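Local coordinates for beta-ketoacyl-[acyl-carrier-protein] synthase FabY (PDB 4CW4) that condenses acetyl-CoA with malonyl-ACP to make beta-acetoacetyl-ACP, the primer that starts fatty acid biosynthesis, at residues 288-293 with 533-538; 391-396 with 414-419. All coordinates share one frame; numbering follows the deposited sequence. Where two conformers were deposited one is given.

How the contacts relate
Coming from the N terminus, the chain first lays down 288-293, the start of helix 288-301 just after Cys286. About a hundred residues later strand 387-394 brings in 391-396, and a short excursion returns as helix 409-425, whose 414-419 closes contact 2. Only much further on does strand 532-539 supply 533-538 and close contact 1, so the small loop sits wholly within the large one. Strand 543-550 pairs with both strands, and the two helices pack on opposite faces of this sheet region: Leu290 O meets Val392 CG1 on one, Phe534 CE1 meets Ala417 O on the other. The contact centres are about 10 Å apart.

Contact 1 (288-293 with 533-538); sequences TFLYNL and CFINSK
Ile535 and Ser537 meet Leu290, while Asn536 between them turns to the other face of the strand, where its OD1 is gripped by Ser546 OG and Asn410 ND2. Such alternation is ordinary for a strand; the pairing itself belongs to the layered alpha-beta fold of the thiolase superfamily, in which helix 288-301, following Cys286, inferred to be the catalytic cysteine, lies against strand 532-539 of the C-terminal half. No hydrogen bond joins the two segments; one leucine branch does the work. With chi1 at -70° and chi2 fully extended at -177°, Leu290 holds CD1 out from the helix and lays it over the strand. There Leu290 CD1 sits 3.7 Å from Ile535 O, a plain apolar-against-carbonyl packing, and 4.0 Å from Ser537 CB. Ile535 answers with its short branch: CG2 comes within 4.1 Å of Leu290 CD1, whereas the CG1 arm leads away. Ser537, modelled in two conformers, also touches Ala287 and His439; side chain to side chain it is about 4 Å from His439, a predicted active-site residue, and about 5 Å from Cys286. Through Ser537 the contact borders the probable catalytic centre. Further along the helix, Asn292 OD1 accepts a hydrogen bond from Ile282 N, fastening it to strand 278-283, and Asn292 N bonds back to Thr288 O at 3.0 Å.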
loop_
_atom_site.group_PDB
_atom_site.type_symbol
_atom_site.label_atom_id
_atom_site.label_comp_id
_atom_site.label_asym_id
_atom_site.label_seq_id
_atom_site.Cartn_x
_atom_site.Cartn_y
_atom_site.Cartn_z
ATOM N N THR A 288 -2.093 5.830 -8.127
ATOM C CA THR A 288 -1.148 5.740 -7.020
ATOM C C THR A 288 -0.007 6.767 -7.039
ATOM O O THR A 288 0.296 7.359 -5.997
ATOM C CB THR A 288 -0.601 4.291 -6.930
ATOM O OG1 THR A 288 -1.596 3.447 -6.347
ATOM C CG2 THR A 288 0.673 4.190 -6.112
ATOM N N PHE A 289 0.646 6.993 -8.176
ATOM C CA PHE A 289 1.777 7.904 -8.118
ATOM C C PHE A 289 1.362 9.289 -7.640
ATOM O O PHE A 289 2.088 9.912 -6.888
ATOM C CB PHE A 289 2.530 7.985 -9.448
ATOM C CG PHE A 289 3.470 9.149 -9.514
ATOM C CD1 PHE A 289 4.705 9.095 -8.899
ATOM C CD2 PHE A 289 3.099 10.311 -10.154
ATOM C CE1 PHE A 289 5.556 10.153 -8.947
ATOM C CE2 PHE A 289 3.959 11.388 -10.198
ATOM C CZ PHE A 289 5.186 11.310 -9.590
ATOM N N LEU A 290 0.197 9.761 -8.068
ATOM C CA LEU A 290 -0.278 11.057 -7.627
ATOM C C LEU A 290 -0.579 11.057 -6.127
ATOM O O LEU A 290 -0.428 12.079 -5.483
ATOM C CB LEU A 290 -1.491 11.516 -8.450
ATOM C CG LEU A 290 -1.216 11.895 -9.916
ATOM C CD1 LEU A 290 -2.492 12.391 -10.592
ATOM C CD2 LEU A 290 -0.143 12.958 -9.995
ATOM N N TYR A 291 -1.011 9.925 -5.569
ATOM C CA TYR A 291 -1.177 9.839 -4.129
ATOM C C TYR A 291 0.159 9.994 -3.384
ATOM O O TYR A 291 0.253 10.720 -2.385
ATOM C CB TYR A 291 -1.848 8.514 -3.745
ATOM C CG TYR A 291 -3.331 8.372 -4.056
ATOM C CD1 TYR A 291 -3.884 8.813 -5.235
ATOM C CD2 TYR A 291 -4.171 7.753 -3.159
ATOM C CE1 TYR A 291 -5.239 8.663 -5.501
ATOM C CE2 TYR A 291 -5.516 7.590 -3.420
ATOM C CZ TYR A 291 -6.044 8.053 -4.594
ATOM O OH TYR A 291 -7.385 7.909 -4.877
ATOM N N ASN A 292 1.205 9.349 -3.890
ATOM C CA ASN A 292 2.538 9.538 -3.335
ATOM C C ASN A 292 2.981 10.999 -3.526
ATOM O O ASN A 292 3.616 11.595 -2.656
ATOM C CB ASN A 292 3.549 8.595 -4.011
ATOM C CG ASN A 292 3.521 7.188 -3.452
ATOM O OD1 ASN A 292 3.193 6.963 -2.284
ATOM N ND2 ASN A 292 3.908 6.236 -4.286
ATOM N N LEU A 293 2.649 11.581 -4.669
ATOM C CA LEU A 293 3.074 12.948 -4.974
ATOM C C LEU A 293 2.359 13.946 -4.049
ATOM O O LEU A 293 2.961 14.924 -3.625
ATOM C CB LEU A 293 2.838 13.288 -6.448
ATOM C CG LEU A 293 3.378 14.625 -6.962
ATOM C CD1 LEU A 293 4.875 14.673 -6.820
ATOM C CD2 LEU A 293 2.989 14.845 -8.421
ATOM N N CYS A 533 0.650 21.795 -16.929
ATOM C CA CYS A 533 0.049 20.513 -17.269
ATOM C C CYS A 533 -0.803 19.997 -16.121
ATOM O O CYS A 533 -0.380 20.021 -14.952
ATOM C CB CYS A 533 1.110 19.462 -17.579
ATOM S SG CYS A 533 0.401 17.890 -18.138
ATOM N N PHE A 534 -1.995 19.522 -16.469
ATOM C CA PHE A 534 -2.858 18.809 -15.543
ATOM C C PHE A 534 -2.715 17.314 -15.811
ATOM O O PHE A 534 -3.056 16.825 -16.901
ATOM C CB PHE A 534 -4.293 19.256 -15.748
ATOM C CG PHE A 534 -4.477 20.732 -15.532
ATOM C CD1 PHE A 534 -4.480 21.249 -14.261
ATOM C CD2 PHE A 534 -4.609 21.595 -16.600
ATOM C CE1 PHE A 534 -4.633 22.589 -14.044
ATOM C CE2 PHE A 534 -4.752 22.943 -16.390
ATOM C CZ PHE A 534 -4.765 23.444 -15.110
ATOM N N ILE A 535 -2.186 16.601 -14.819
ATOM C CA ILE A 535 -2.037 15.149 -14.885
ATOM C C ILE A 535 -3.306 14.518 -14.308
ATOM O O ILE A 535 -3.646 14.783 -13.148
ATOM C CB ILE A 535 -0.839 14.669 -14.042
ATOM C CG1 ILE A 535 0.456 15.427 -14.375
ATOM C CG2 ILE A 535 -0.645 13.173 -14.216
ATOM C CD1 ILE A 535 0.931 15.323 -15.765
ATOM N N ASN A 536 -4.008 13.714 -15.102
ATOM C CA ASN A 536 -5.253 13.122 -14.660
ATOM C C ASN A 536 -5.175 11.604 -14.544
ATOM O O ASN A 536 -4.625 10.926 -15.421
ATOM C CB ASN A 536 -6.402 13.500 -15.593
ATOM C CG ASN A 536 -7.753 13.310 -14.921
ATOM O OD1 ASN A 536 -7.912 13.622 -13.731
ATOM N ND2 ASN A 536 -8.707 12.734 -15.643
ATOM N N SER A 537 -5.709 11.073 -13.455
ATOM C CA SER A 537 -5.582 9.642 -13.185
ATOM C C SER A 537 -6.725 9.098 -12.349
ATOM O O SER A 537 -7.389 9.798 -11.572
ATOM C CB SER A 537 -4.258 9.350 -12.483
ATOM O OG SER A 537 -3.945 7.973 -12.450
ATOM N N LYS A 538 -6.951 7.797 -12.485
ATOM C CA LYS A 538 -8.039 7.170 -11.769
ATOM C C LYS A 538 -7.757 5.711 -11.760
ATOM O O LYS A 538 -6.879 5.194 -12.472
ATOM C CB LYS A 538 -9.387 7.388 -12.465
ATOM C CG LYS A 538 -9.459 8.591 -13.392
ATOM C CD LYS A 538 -10.442 8.392 -14.498
ATOM C CE LYS A 538 -11.849 8.345 -14.018
ATOM N NZ LYS A 538 -12.735 9.143 -14.910
#

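Contact 2 (391-396 with 414-419); sequences DVFINA and VAKAVA
Phe393 and Lys416 both put their CG beside the backbone N and anti to the carbonyl carbon (chi1 -63° and -69°), and a bend at chi3 in the lysine (71°) then folds its far end back across the phenyl ring. The result is a strand-to-helix packing in the C-terminal half of the ketosynthase fold, where helix 409-425 covers one face of strand 387-394 while helix 288-301 covers the other through Val392 and Ile394. The lysine chain crosses the phenylalanine side chain at about a right angle. Its CB stands over one ring face, nearer the CD2 side, in a CH-pi contact 3.9 Å from the Phe393 ring centroid. Further out, Lys416 CE passes 3.5 Å from Phe393 CD1, over the same face but on its CD1 side. The helix backbone comes in at the CD2/CE2 side of the ring: Lys416 O lies 3.4 Å from Phe393 CE2, and Ala417 N approaches CD2 obliquely, with the methyl of Ala417 packing alongside.

Beyond the ring a single water ties the polar ends together. It probably donates to Asn395 OD1 at 2.7 Å, though other acceptors compete for its protons, and accepts from Lys416 NZ at 2.8 Å. Both side chains also reach over the dimer interface, Lys416 NZ in a salt bridge with Asp220 OD2 of the second subunit and Asn395 ND2 hydrogen-bonded to Val276 O of that subunit. Asp391 adds a salt bridge to Arg633 of the second subunit. The chemistry is thus split along one lysine: its methylene chain packs on an aromatic ring within the subunit, while its ammonium, probably charged, is balanced by a carboxylate of the partner chain, which joins this helix-strand pairing to assembly of the homodimer.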
loop_
_atom_site.group_PDB
_atom_site.type_symbol
_atom_site.label_atom_id
_atom_site.label_comp_id
_atom_site.label_asym_id
_atom_site.label_seq_id
_atom_site.Cartn_x
_atom_site.Cartn_y
_atom_site.Cartn_z
ATOM N N ASP A 391 0.055 21.165 -6.478
ATOM C CA ASP A 391 -1.086 20.533 -5.845
ATOM C C ASP A 391 -1.369 19.204 -6.487
ATOM O O ASP A 391 -1.146 19.018 -7.700
ATOM C CB ASP A 391 -2.357 21.373 -6.001
ATOM C CG ASP A 391 -2.565 22.390 -4.870
ATOM O OD1 ASP A 391 -2.589 22.020 -3.661
ATOM O OD2 ASP A 391 -2.706 23.576 -5.210
ATOM N N VAL A 392 -1.913 18.309 -5.669
ATOM C CA VAL A 392 -2.616 17.131 -6.129
ATOM C C VAL A 392 -3.907 17.050 -5.348
ATOM O O VAL A 392 -3.912 17.152 -4.117
ATOM C CB VAL A 392 -1.804 15.837 -5.881
ATOM C CG1 VAL A 392 -2.654 14.577 -6.148
ATOM C CG2 VAL A 392 -0.535 15.824 -6.746
ATOM N N PHE A 393 -4.998 16.866 -6.069
ATOM C CA PHE A 393 -6.305 16.682 -5.458
ATOM C C PHE A 393 -6.811 15.276 -5.694
ATOM O O PHE A 393 -6.709 14.729 -6.795
ATOM C CB PHE A 393 -7.275 17.724 -5.988
ATOM C CG PHE A 393 -6.868 19.128 -5.631
ATOM C CD1 PHE A 393 -6.942 19.579 -4.323
ATOM C CD2 PHE A 393 -6.361 19.973 -6.592
ATOM C CE1 PHE A 393 -6.519 20.858 -4.000
ATOM C CE2 PHE A 393 -5.946 21.250 -6.272
ATOM C CZ PHE A 393 -6.039 21.697 -4.978
ATOM N N ILE A 394 -7.345 14.697 -4.625
ATOM C CA ILE A 394 -7.804 13.330 -4.596
ATOM C C ILE A 394 -9.230 13.310 -4.054
ATOM O O ILE A 394 -9.505 13.879 -2.999
ATOM C CB ILE A 394 -6.908 12.488 -3.662
ATOM C CG1 ILE A 394 -5.498 12.354 -4.264
ATOM C CG2 ILE A 394 -7.524 11.121 -3.397
ATOM C CD1 ILE A 394 -4.440 11.769 -3.309
ATOM N N ASN A 395 -10.127 12.653 -4.768
ATOM C CA ASN A 395 -11.530 12.550 -4.371
ATOM C C ASN A 395 -12.079 11.192 -4.775
ATOM O O ASN A 395 -11.886 10.747 -5.913
ATOM C CB ASN A 395 -12.375 13.637 -5.043
ATOM C CG ASN A 395 -12.021 15.024 -4.552
ATOM O OD1 ASN A 395 -11.151 15.701 -5.131
ATOM N ND2 ASN A 395 -12.674 15.453 -3.469
ATOM N N ALA A 396 -12.787 10.552 -3.849
ATOM C CA ALA A 396 -13.440 9.272 -4.101
ATOM C C ALA A 396 -14.786 9.514 -4.802
ATOM O O ALA A 396 -15.115 10.646 -5.169
ATOM C CB ALA A 396 -13.608 8.490 -2.796
ATOM N N VAL A 414 -10.378 17.205 -11.087
ATOM C CA VAL A 414 -10.017 18.040 -12.229
ATOM C C VAL A 414 -10.423 19.500 -11.995
ATOM O O VAL A 414 -9.641 20.410 -12.233
ATOM C CB VAL A 414 -10.611 17.502 -13.552
ATOM C CG1 VAL A 414 -10.257 18.423 -14.714
ATOM C CG2 VAL A 414 -10.095 16.066 -13.818
ATOM N N ALA A 415 -11.641 19.713 -11.511
ATOM C CA ALA A 415 -12.117 21.066 -11.243
ATOM C C ALA A 415 -11.213 21.757 -10.237
ATOM O O ALA A 415 -10.803 22.907 -10.452
ATOM C CB ALA A 415 -13.552 21.051 -10.747
ATOM N N LYS A 416 -10.914 21.088 -9.126
ATOM C CA LYS A 416 -10.074 21.719 -8.099
ATOM C C LYS A 416 -8.667 21.987 -8.634
ATOM O O LYS A 416 -8.040 22.999 -8.302
ATOM C CB LYS A 416 -9.987 20.860 -6.836
ATOM C CG LYS A 416 -11.273 20.766 -6.062
ATOM C CD LYS A 416 -11.112 19.918 -4.821
ATOM C CE LYS A 416 -10.273 20.618 -3.775
ATOM N NZ LYS A 416 -10.074 19.824 -2.540
ATOM N N ALA A 417 -8.162 21.081 -9.469
ATOM C CA ALA A 417 -6.815 21.264 -10.029
ATOM C C ALA A 417 -6.758 22.519 -10.906
ATOM O O ALA A 417 -5.842 23.344 -10.786
ATOM C CB ALA A 417 -6.380 20.023 -10.820
ATOM N N VAL A 418 -7.728 22.652 -11.796
ATOM C CA VAL A 418 -7.791 23.813 -12.664
ATOM C C VAL A 418 -7.940 25.109 -11.838
ATOM O O VAL A 418 -7.215 26.080 -12.075
ATOM C CB VAL A 418 -8.897 23.655 -13.730
ATOM C CG1 VAL A 418 -9.000 24.912 -14.583
ATOM C CG2 VAL A 418 -8.581 22.454 -14.636
ATOM N N ALA A 419 -8.833 25.114 -10.851
ATOM C CA ALA A 419 -9.021 26.305 -10.037
ATOM C C ALA A 419 -7.711 26.674 -9.344
ATOM O O ALA A 419 -7.367 27.862 -9.237
ATOM C CB ALA A 419 -10.115 26.087 -9.001
HETATM O O HOH W 1 -9.760 17.199 -3.351
#